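Local coordinates for enoyl-CoA hydratase/carnithine racemase (Magnetospirillum magneticum, PDB 4NEK) that probably acts on acyl-CoA thioesters as a crotonase-family enoyl-CoA hydratase or isomerase, at the interface of chains A and B and the interface of chains A and C. Coordinates in Å, arbitrary orientation; residue numbers count along the deposited sequence, not the author numbering. Chains: chain A/B/C, Enoyl-CoA hydratase/carnithine racemase.

Contact 1: the interface of chains A and B. Residues chain A 110-116, 171-172, 174, 208; chain B 149-150, 153-154, 157.
B:Arg150, on helix 149-156, plunges into chain A and turns its flat guanidinium so that backbone carbonyls meet its edge. Its CG stands anti to its own carbonyl carbon, and bends at chi2 and chi3 (-55°) fold the chain before the planar end. NE and NH2 come side-on to the same acceptor, A:Gly171 O. B:Arg150 NE lies 2.9 Å from A:Gly171 O in the carbonyl plane, whereas B:Arg150 NH2, at 3.3 Å from A:Gly171 O, sits above that plane. At the other end B:Arg150 NH1 bonds A:Cys113 O at 3.0 Å, almost within the guanidinium plane, and reaches A:Pro111 O more weakly. Along the shaft, CD packs against A:Val116 CG2, the two chains side by side.

One residue earlier, B:His149 has CG anti to its backbone N (chi1 -179°) and runs parallel to A:Asp114. B:His149 NE2 donates to the anti lone pair of A:Asp114 OD1 at 2.8 Å, nearly straight (166° at H); the carboxylate would probably favour a protonated imidazole. CE of the selenomethionine A:Met208 crosses toward the ring, 3.6 Å from B:His149 CE1. A:Asn174 and B:Glu154 meet tip to tip, but as modelled A:Asn174 OD1 clashes with B:Arg150 O and B:Glu154 OE2, so the amide is probably flipped, its nitrogen facing both acceptors. The patch anchors one subunit's helix to its neighbour's backbone, a junction likely to hold the crotonase oligomer together.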
loop_
_atom_site.group_PDB
_atom_site.type_symbol
_atom_site.label_atom_id
_atom_site.label_comp_id
_atom_site.label_asym_id
_atom_site.label_seq_id
_atom_site.Cartn_x
_atom_site.Cartn_y
_atom_site.Cartn_z
ATOM N N LEU A 110 -14.112 16.248 9.008
ATOM C CA LEU A 110 -12.836 16.258 8.328
ATOM C C LEU A 110 -12.910 16.334 6.818
ATOM O O LEU A 110 -12.018 16.902 6.170
ATOM C CB LEU A 110 -12.039 15.064 8.743
ATOM C CG LEU A 110 -11.798 15.013 10.256
ATOM C CD1 LEU A 110 -11.001 13.762 10.635
ATOM C CD2 LEU A 110 -11.073 16.231 10.755
ATOM N N PRO A 111 -13.965 15.804 6.229
ATOM C CA PRO A 111 -14.035 15.926 4.766
ATOM C C PRO A 111 -14.236 17.336 4.283
ATOM O O PRO A 111 -14.004 17.617 3.116
ATOM C CB PRO A 111 -15.248 15.094 4.406
ATOM C CG PRO A 111 -15.305 14.052 5.483
ATOM C CD PRO A 111 -14.851 14.753 6.743
ATOM N N HIS A 112 -14.658 18.232 5.168
ATOM C CA HIS A 112 -14.756 19.615 4.791
ATOM C C HIS A 112 -13.444 20.366 4.970
ATOM O O HIS A 112 -13.388 21.517 4.631
ATOM C CB HIS A 112 -15.847 20.270 5.621
ATOM C CG HIS A 112 -17.135 19.542 5.517
ATOM N ND1 HIS A 112 -17.838 19.469 4.339
ATOM C CD2 HIS A 112 -17.789 18.756 6.402
ATOM C CE1 HIS A 112 -18.915 18.736 4.524
ATOM N NE2 HIS A 112 -18.913 18.294 5.770
ATOM N N CYS A 113 -12.428 19.733 5.554
ATOM C CA CYS A 113 -11.162 20.355 5.691
ATOM C C CYS A 113 -10.325 20.183 4.417
ATOM O O CYS A 113 -10.546 19.289 3.644
ATOM C CB CYS A 113 -10.456 19.820 6.898
ATOM S SG CYS A 113 -11.378 20.190 8.427
ATOM N N ASP A 114 -9.425 21.121 4.181
ATOM C CA ASP A 114 -8.582 21.104 2.998
ATOM C C ASP A 114 -7.313 20.294 3.230
ATOM O O ASP A 114 -6.891 19.614 2.338
ATOM C CB ASP A 114 -8.264 22.517 2.598
ATOM C CG ASP A 114 -9.543 23.331 2.293
ATOM O OD1 ASP A 114 -10.184 23.051 1.256
ATOM O OD2 ASP A 114 -9.938 24.189 3.125
ATOM N N LEU A 115 -6.765 20.346 4.456
ATOM C CA LEU A 115 -5.706 19.486 4.888
ATOM C C LEU A 115 -5.944 19.014 6.292
ATOM O O LEU A 115 -6.403 19.778 7.122
ATOM C CB LEU A 115 -4.399 20.221 4.897
ATOM C CG LEU A 115 -3.954 20.804 3.562
ATOM C CD1 LEU A 115 -2.734 21.689 3.814
ATOM C CD2 LEU A 115 -3.608 19.744 2.552
ATOM N N VAL A 116 -5.567 17.774 6.569
ATOM C CA VAL A 116 -5.752 17.159 7.863
ATOM C C VAL A 116 -4.578 16.252 8.222
ATOM O O VAL A 116 -4.164 15.453 7.403
ATOM C CB VAL A 116 -6.982 16.265 7.855
ATOM C CG1 VAL A 116 -7.188 15.664 9.221
ATOM C CG2 VAL A 116 -8.215 17.052 7.453
ATOM N N GLY A 171 -8.074 8.844 1.933
ATOM C CA GLY A 171 -7.935 10.285 1.686
ATOM C C GLY A 171 -8.696 11.196 2.653
ATOM O O GLY A 171 -8.979 12.384 2.370
ATOM N N LEU A 172 -9.006 10.655 3.810
ATOM C CA LEU A 172 -9.597 11.451 4.838
ATOM C C LEU A 172 -8.548 12.355 5.459
ATOM O O LEU A 172 -8.888 13.392 5.993
ATOM C CB LEU A 172 -10.213 10.555 5.900
ATOM C CG LEU A 172 -11.091 11.253 6.918
ATOM C CD1 LEU A 172 -12.350 11.871 6.294
ATOM C CD2 LEU A 172 -11.513 10.223 7.966
ATOM N N ASN A 174 -4.141 13.633 5.241
ATOM C CA ASN A 174 -3.004 13.738 4.382
ATOM C C ASN A 174 -1.856 12.919 4.922
ATOM O O ASN A 174 -1.055 12.435 4.170
ATOM C CB ASN A 174 -2.535 15.163 4.295
ATOM C CG ASN A 174 -3.467 16.016 3.510
ATOM O OD1 ASN A 174 -3.287 16.240 2.319
ATOM N ND2 ASN A 174 -4.464 16.514 4.167
HETATM N N MSE A 208 -12.605 23.518 -6.824
HETATM C CA MSE A 208 -12.436 22.136 -6.384
HETATM C C MSE A 208 -13.692 21.637 -5.767
HETATM O O MSE A 208 -14.008 20.479 -5.894
HETATM C CB MSE A 208 -11.328 21.993 -5.327
HETATM C CG MSE A 208 -9.950 22.066 -5.996
HETATM SE SE MSE A 208 -8.572 22.136 -4.556
HETATM C CE MSE A 208 -8.554 20.210 -4.090
ATOM N N HIS B 149 -10.303 15.189 -1.783
ATOM C CA HIS B 149 -10.082 16.623 -1.706
ATOM C C HIS B 149 -8.747 17.002 -1.006
ATOM O O HIS B 149 -8.063 17.914 -1.426
ATOM C CB HIS B 149 -11.243 17.291 -0.996
ATOM C CG HIS B 149 -11.083 18.767 -0.906
ATOM N ND1 HIS B 149 -11.305 19.601 -1.977
ATOM C CD2 HIS B 149 -10.646 19.551 0.096
ATOM C CE1 HIS B 149 -11.060 20.846 -1.621
ATOM N NE2 HIS B 149 -10.629 20.836 -0.378
ATOM N N ARG B 150 -8.377 16.251 0.019
ATOM C CA ARG B 150 -7.203 16.603 0.763
ATOM C C ARG B 150 -5.920 16.332 0.034
ATOM O O ARG B 150 -5.001 17.135 0.114
ATOM C CB ARG B 150 -7.209 15.956 2.135
ATOM C CG ARG B 150 -8.094 16.811 3.053
ATOM C CD ARG B 150 -8.951 16.007 3.956
ATOM N NE ARG B 150 -9.757 15.071 3.217
ATOM C CZ ARG B 150 -10.888 15.364 2.634
ATOM N NH1 ARG B 150 -11.372 16.605 2.650
ATOM N NH2 ARG B 150 -11.534 14.405 2.016
ATOM N N ALA B 153 -5.683 18.860 -2.582
ATOM C CA ALA B 153 -5.237 20.142 -2.046
ATOM C C ALA B 153 -3.735 20.236 -1.924
ATOM O O ALA B 153 -3.211 21.319 -2.100
ATOM C CB ALA B 153 -5.849 20.430 -0.689
ATOM N N GLU B 154 -3.018 19.165 -1.597
ATOM C CA GLU B 154 -1.544 19.237 -1.655
ATOM C C GLU B 154 -1.072 19.659 -3.066
ATOM O O GLU B 154 -0.085 20.395 -3.218
ATOM C CB GLU B 154 -0.861 17.919 -1.328
ATOM C CG GLU B 154 -0.916 17.517 0.114
ATOM C CD GLU B 154 -0.251 16.134 0.387
ATOM O OE1 GLU B 154 0.868 15.850 -0.139
ATOM O OE2 GLU B 154 -0.838 15.334 1.153
HETATM N N MSE B 157 -3.536 23.393 -3.986
HETATM C CA MSE B 157 -3.583 24.526 -3.088
HETATM C C MSE B 157 -2.228 24.804 -2.493
HETATM O O MSE B 157 -1.807 25.952 -2.443
HETATM C CB MSE B 157 -4.653 24.298 -2.056
HETATM C CG MSE B 157 -6.060 24.413 -2.685
HETATM SE SE MSE B 157 -7.509 24.019 -1.340
HETATM C CE MSE B 157 -7.082 25.396 -0.025
#

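Contact 2: the interface of chains A and B. Residues chain A 93, 115, 189, 192-193, 196, 201, 204, 208; chain B 129-130, 157-158.
B:Met157 and B:Leu158 continue with helical backbone torsions just past helix 149-156, while A:Lys196, between helices 179-194 and 198-208, is extended (psi 166°).

The two adjacent chain B residues send their side chains into adjoining apolar surroundings that share A:Leu193. B:Met157, a selenomethionine, has an extended chi2 and then bends at chi3 (59°), which brings B:Met157 CE obliquely against the ring of A:Pro93, 3.6 Å from A:Pro93 CB. Nearer the root, B:Met157 CB is 3.8 Å from A:Leu201 CD1, the two side chains crossing at about a right angle, and A:Ile204 CG2 comes up to CG. B:Leu158 divides its branches: B:Leu158 CD2 presses on A:Leu193 CD2 at 3.7 Å, crosswise, and also lies across the extended chain of A:Lys192, touching its methylenes, while CD1 meets A:Leu115 CD1.

B:Ile129, on the 3-10 helix 128-131, offers B:Ile129 CG1 to the aliphatic part of A:Lys196, 3.8 Å from A:Lys196 CG, and CD1 to the start of helix 198-208. The lysine thus works twice, with methylenes laid across the isoleucine and an amine carried beyond it by the bend at chi2. That amine also makes a weak bond to B:Leu158 O, a carbonyl close to a helix end that would probably help to hold a positive charge. The firmer bond runs from A:Lys196 NZ to the side-chain amide oxygen B:Asn130 OD1 at 3.0 Å, in the carbonyl plane and on a lone pair.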
loop_
_atom_site.group_PDB
_atom_site.type_symbol
_atom_site.label_atom_id
_atom_site.label_comp_id
_atom_site.label_asym_id
_atom_site.label_seq_id
_atom_site.Cartn_x
_atom_site.Cartn_y
_atom_site.Cartn_z
ATOM N N PRO A 93 -9.316 28.436 3.314
ATOM C CA PRO A 93 -8.841 27.100 3.623
ATOM C C PRO A 93 -8.888 26.776 5.092
ATOM O O PRO A 93 -8.739 27.655 5.929
ATOM C CB PRO A 93 -7.390 27.101 3.166
ATOM C CG PRO A 93 -7.260 28.281 2.276
ATOM C CD PRO A 93 -8.279 29.271 2.723
ATOM N N LEU A 115 -6.765 20.346 4.456
ATOM C CA LEU A 115 -5.706 19.486 4.888
ATOM C C LEU A 115 -5.944 19.014 6.292
ATOM O O LEU A 115 -6.403 19.778 7.122
ATOM C CB LEU A 115 -4.399 20.221 4.897
ATOM C CG LEU A 115 -3.954 20.804 3.562
ATOM C CD1 LEU A 115 -2.734 21.689 3.814
ATOM C CD2 LEU A 115 -3.608 19.744 2.552
ATOM N N ALA A 189 1.868 23.883 7.626
ATOM C CA ALA A 189 1.021 23.748 6.444
ATOM C C ALA A 189 0.033 24.926 6.301
ATOM O O ALA A 189 -0.173 25.430 5.207
ATOM C CB ALA A 189 0.263 22.432 6.511
ATOM N N LYS A 192 1.991 27.851 5.030
ATOM C CA LYS A 192 2.332 27.717 3.655
ATOM C C LYS A 192 1.114 28.121 2.807
ATOM O O LYS A 192 1.243 28.781 1.785
ATOM C CB LYS A 192 2.829 26.307 3.385
ATOM C CG LYS A 192 3.441 26.190 2.035
ATOM C CD LYS A 192 4.125 24.850 1.812
ATOM C CE LYS A 192 4.540 24.752 0.340
ATOM N NZ LYS A 192 5.535 23.671 0.099
ATOM N N LEU A 193 -0.071 27.733 3.224
ATOM C CA LEU A 193 -1.267 28.168 2.524
ATOM C C LEU A 193 -1.493 29.670 2.664
ATOM O O LEU A 193 -1.902 30.345 1.714
ATOM C CB LEU A 193 -2.478 27.473 3.088
ATOM C CG LEU A 193 -2.661 26.026 2.691
ATOM C CD1 LEU A 193 -3.789 25.380 3.498
ATOM C CD2 LEU A 193 -2.960 25.896 1.204
ATOM N N LYS A 196 0.217 31.874 0.146
ATOM C CA LYS A 196 -0.270 31.922 -1.209
ATOM C C LYS A 196 -1.137 33.153 -1.353
ATOM O O LYS A 196 -1.554 33.720 -0.358
ATOM C CB LYS A 196 -1.164 30.741 -1.501
ATOM C CG LYS A 196 -0.574 29.388 -1.239
ATOM C CD LYS A 196 0.811 29.232 -1.845
ATOM C CE LYS A 196 1.115 27.759 -1.977
ATOM N NZ LYS A 196 2.557 27.555 -2.054
ATOM N N LEU A 201 -6.285 31.595 -4.199
ATOM C CA LEU A 201 -6.442 30.351 -3.434
ATOM C C LEU A 201 -7.902 30.023 -3.162
ATOM O O LEU A 201 -8.337 28.894 -3.306
ATOM C CB LEU A 201 -5.705 30.454 -2.105
ATOM C CG LEU A 201 -5.532 29.135 -1.378
ATOM C CD1 LEU A 201 -4.865 28.057 -2.227
ATOM C CD2 LEU A 201 -4.676 29.343 -0.164
ATOM N N ILE A 204 -9.503 28.686 -6.252
ATOM C CA ILE A 204 -9.117 27.302 -6.461
ATOM C C ILE A 204 -9.957 26.363 -5.584
ATOM O O ILE A 204 -10.480 25.373 -6.065
ATOM C CB ILE A 204 -7.615 27.097 -6.200
ATOM C CG1 ILE A 204 -6.843 27.772 -7.333
ATOM C CG2 ILE A 204 -7.276 25.618 -6.177
ATOM C CD1 ILE A 204 -5.342 27.716 -7.171
HETATM N N MSE A 208 -12.605 23.518 -6.824
HETATM C CA MSE A 208 -12.436 22.136 -6.384
HETATM C C MSE A 208 -13.692 21.637 -5.767
HETATM O O MSE A 208 -14.008 20.479 -5.894
HETATM C CB MSE A 208 -11.328 21.993 -5.327
HETATM C CG MSE A 208 -9.950 22.066 -5.996
HETATM SE SE MSE A 208 -8.572 22.136 -4.556
HETATM C CE MSE A 208 -8.554 20.210 -4.090
ATOM N N ILE B 129 -1.127 27.789 -8.417
ATOM C CA ILE B 129 -1.234 28.712 -7.294
ATOM C C ILE B 129 0.008 29.562 -7.118
ATOM O O ILE B 129 -0.076 30.738 -6.727
ATOM C CB ILE B 129 -1.540 27.972 -5.975
ATOM C CG1 ILE B 129 -1.760 28.952 -4.814
ATOM C CG2 ILE B 129 -0.440 27.021 -5.584
ATOM C CD1 ILE B 129 -2.836 29.997 -5.067
ATOM N N ASN B 130 1.182 28.982 -7.364
ATOM C CA ASN B 130 2.420 29.754 -7.225
ATOM C C ASN B 130 2.655 30.749 -8.319
ATOM O O ASN B 130 3.554 31.553 -8.196
ATOM C CB ASN B 130 3.613 28.849 -7.167
ATOM C CG ASN B 130 3.581 27.985 -5.961
ATOM O OD1 ASN B 130 3.193 28.385 -4.841
ATOM N ND2 ASN B 130 3.920 26.764 -6.188
HETATM N N MSE B 157 -3.536 23.393 -3.986
HETATM C CA MSE B 157 -3.583 24.526 -3.088
HETATM C C MSE B 157 -2.228 24.804 -2.493
HETATM O O MSE B 157 -1.807 25.952 -2.443
HETATM C CB MSE B 157 -4.653 24.298 -2.056
HETATM C CG MSE B 157 -6.060 24.413 -2.685
HETATM SE SE MSE B 157 -7.509 24.019 -1.340
HETATM C CE MSE B 157 -7.082 25.396 -0.025
ATOM N N LEU B 158 -1.512 23.778 -2.036
ATOM C CA LEU B 158 -0.117 23.932 -1.648
ATOM C C LEU B 158 0.787 24.053 -2.876
ATOM O O LEU B 158 1.911 24.494 -2.757
ATOM C CB LEU B 158 0.361 22.766 -0.807
ATOM C CG LEU B 158 -0.198 22.656 0.597
ATOM C CD1 LEU B 158 0.391 21.443 1.297
ATOM C CD2 LEU B 158 0.114 23.887 1.426
#

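Contact 3: the interface of chains A and C. Residues chain A 120-122, 163-165, 176; chain C 120-122, 163-165, 176.
A:Asp165 sits near the start of helix 164-169, facing the same helix of chain C across a two-fold axis. A:Asp165 CB lies 3.8 Å from C:Asp165 CA, so the two helix starts touch almost backbone to backbone. From CB the chain takes the crowded position, CG between the backbone N and the carbonyl carbon (chi1 55°). A:Asp165 CG then rests 3.8 Å from C:Val164 CG2, and A:Asp165 OD1 reaches that same methyl at 3.6 Å, the side chains crossing obliquely. A:Asp165 OD2 points tip to tip at C:Val176 CG2, 3.7 Å away. An alanine here would keep CB against its twin but remove the carboxylate packed on C:Val164 and C:Val176, which would probably loosen the contact. The helix start may favour the charged form of this acid, while the valine methyls around it would tend to oppose it.

Water 1 bridges the chains, 2.6 Å from A:Thr122 O and 2.6 Å from C:Pro120 O; it also takes the amide A:Val164 N. Here the symmetry is imperfect, because psi at Pro120 is 130° in chain A and -43° in chain C. Built mainly from van der Waals contact and a water bridge, the patch forms part of a two-fold interface that probably joins subunits of the hexamer.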
loop_
_atom_site.group_PDB
_atom_site.type_symbol
_atom_site.label_atom_id
_atom_site.label_comp_id
_atom_site.label_asym_id
_atom_site.label_seq_id
_atom_site.Cartn_x
_atom_site.Cartn_y
_atom_site.Cartn_z
ATOM N N PRO A 120 -0.407 9.336 15.390
ATOM C CA PRO A 120 -0.433 7.900 15.510
ATOM C C PRO A 120 -1.418 7.579 16.623
ATOM O O PRO A 120 -1.285 8.128 17.742
ATOM C CB PRO A 120 0.923 7.573 16.129
ATOM C CG PRO A 120 1.780 8.628 15.690
ATOM C CD PRO A 120 0.925 9.857 15.687
ATOM N N GLY A 121 -2.356 6.697 16.400
ATOM C CA GLY A 121 -3.305 6.309 17.506
ATOM C C GLY A 121 -4.583 7.151 17.532
ATOM O O GLY A 121 -5.423 6.970 18.382
ATOM N N THR A 122 -4.756 8.053 16.573
ATOM C CA THR A 122 -6.066 8.680 16.409
ATOM C C THR A 122 -7.073 7.562 16.083
ATOM O O THR A 122 -6.790 6.606 15.350
ATOM C CB THR A 122 -6.117 9.950 15.503
ATOM O OG1 THR A 122 -7.513 10.301 15.297
ATOM C CG2 THR A 122 -5.534 9.706 14.219
ATOM N N GLY A 163 -8.825 3.368 11.995
ATOM C CA GLY A 163 -7.582 3.976 12.370
ATOM C C GLY A 163 -6.953 4.741 11.222
ATOM O O GLY A 163 -7.546 4.899 10.153
ATOM N N VAL A 164 -5.726 5.189 11.471
ATOM C CA VAL A 164 -4.996 6.037 10.548
ATOM C C VAL A 164 -4.644 5.335 9.252
ATOM O O VAL A 164 -4.485 5.981 8.220
ATOM C CB VAL A 164 -3.715 6.597 11.215
ATOM C CG1 VAL A 164 -4.109 7.546 12.329
ATOM C CG2 VAL A 164 -2.789 5.511 11.766
ATOM N N ASP A 165 -4.495 4.003 9.310
ATOM C CA ASP A 165 -4.263 3.240 8.073
ATOM C C ASP A 165 -5.399 3.487 7.044
ATOM O O ASP A 165 -5.161 3.905 5.926
ATOM C CB ASP A 165 -4.103 1.762 8.353
ATOM C CG ASP A 165 -5.311 1.142 9.156
ATOM O OD1 ASP A 165 -6.094 1.843 9.878
ATOM O OD2 ASP A 165 -5.418 -0.104 9.102
ATOM N N VAL A 176 0.208 11.006 8.773
ATOM C CA VAL A 176 0.324 10.736 10.179
ATOM C C VAL A 176 1.582 11.386 10.673
ATOM O O VAL A 176 2.577 11.311 10.040
ATOM C CB VAL A 176 0.409 9.256 10.403
ATOM C CG1 VAL A 176 0.547 8.929 11.867
ATOM C CG2 VAL A 176 -0.868 8.636 9.878
ATOM N N PRO C 120 -7.971 -0.201 16.239
ATOM C CA PRO C 120 -7.760 1.020 15.455
ATOM C C PRO C 120 -7.012 2.117 16.187
ATOM O O PRO C 120 -6.101 2.731 15.602
ATOM C CB PRO C 120 -9.177 1.476 15.155
ATOM C CG PRO C 120 -9.919 0.218 15.013
ATOM C CD PRO C 120 -9.333 -0.719 16.031
ATOM N N GLY C 121 -7.309 2.390 17.444
ATOM C CA GLY C 121 -6.514 3.480 18.067
ATOM C C GLY C 121 -5.143 3.137 18.660
ATOM O O GLY C 121 -4.557 3.930 19.378
ATOM N N THR C 122 -4.574 1.985 18.348
ATOM C CA THR C 122 -3.344 1.602 19.037
ATOM C C THR C 122 -2.168 2.520 18.710
ATOM O O THR C 122 -1.944 2.903 17.554
ATOM C CB THR C 122 -2.944 0.183 18.689
ATOM O OG1 THR C 122 -4.070 -0.681 18.876
ATOM C CG2 THR C 122 -1.826 -0.291 19.537
ATOM N N GLY C 163 1.799 4.147 14.374
ATOM C CA GLY C 163 0.438 3.682 14.388
ATOM C C GLY C 163 0.296 2.376 13.667
ATOM O O GLY C 163 1.288 1.777 13.236
ATOM N N VAL C 164 -0.954 1.951 13.544
ATOM C CA VAL C 164 -1.289 0.678 12.951
ATOM C C VAL C 164 -0.924 0.586 11.473
ATOM O O VAL C 164 -0.657 -0.524 10.984
ATOM C CB VAL C 164 -2.780 0.341 13.154
ATOM C CG1 VAL C 164 -3.070 0.138 14.636
ATOM C CG2 VAL C 164 -3.699 1.438 12.578
ATOM N N ASP C 165 -0.880 1.718 10.783
ATOM C CA ASP C 165 -0.411 1.712 9.415
ATOM C C ASP C 165 0.990 1.145 9.280
ATOM O O ASP C 165 1.245 0.174 8.565
ATOM C CB ASP C 165 -0.510 3.103 8.806
ATOM C CG ASP C 165 0.214 4.209 9.632
ATOM O OD1 ASP C 165 0.531 4.058 10.843
ATOM O OD2 ASP C 165 0.525 5.259 9.012
ATOM N N VAL C 176 -5.746 -5.191 11.854
ATOM C CA VAL C 176 -6.435 -4.272 12.679
ATOM C C VAL C 176 -7.857 -4.734 12.824
ATOM O O VAL C 176 -8.479 -5.044 11.860
ATOM C CB VAL C 176 -6.416 -2.896 12.044
ATOM C CG1 VAL C 176 -7.172 -1.868 12.897
ATOM C CG2 VAL C 176 -4.973 -2.453 11.904
HETATM O O HOH W 1 -5.206 4.837 14.412
#

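Contact 1 and contact 2 are neighbouring parts of one interface, their C-alpha centres about 11 Å apart, and they share A:Leu115, A:Met208 and B:Met157. Contact 1 supplies most of the polar bonds and contact 2 the apolar packing; contact 1 uses helix 149-156 of chain B, and contact 2 the residues just after it together with the 3-10 helix 128-131. The C-alpha centre of contact 3, on another face of chain A, is about 19 Å from that of contact 1 and about 27 Å from that of contact 2. Since the A-C interface is two-fold and the A-B interface is not, the six-copy assembly is probably the dimer of trimers typical of crotonases.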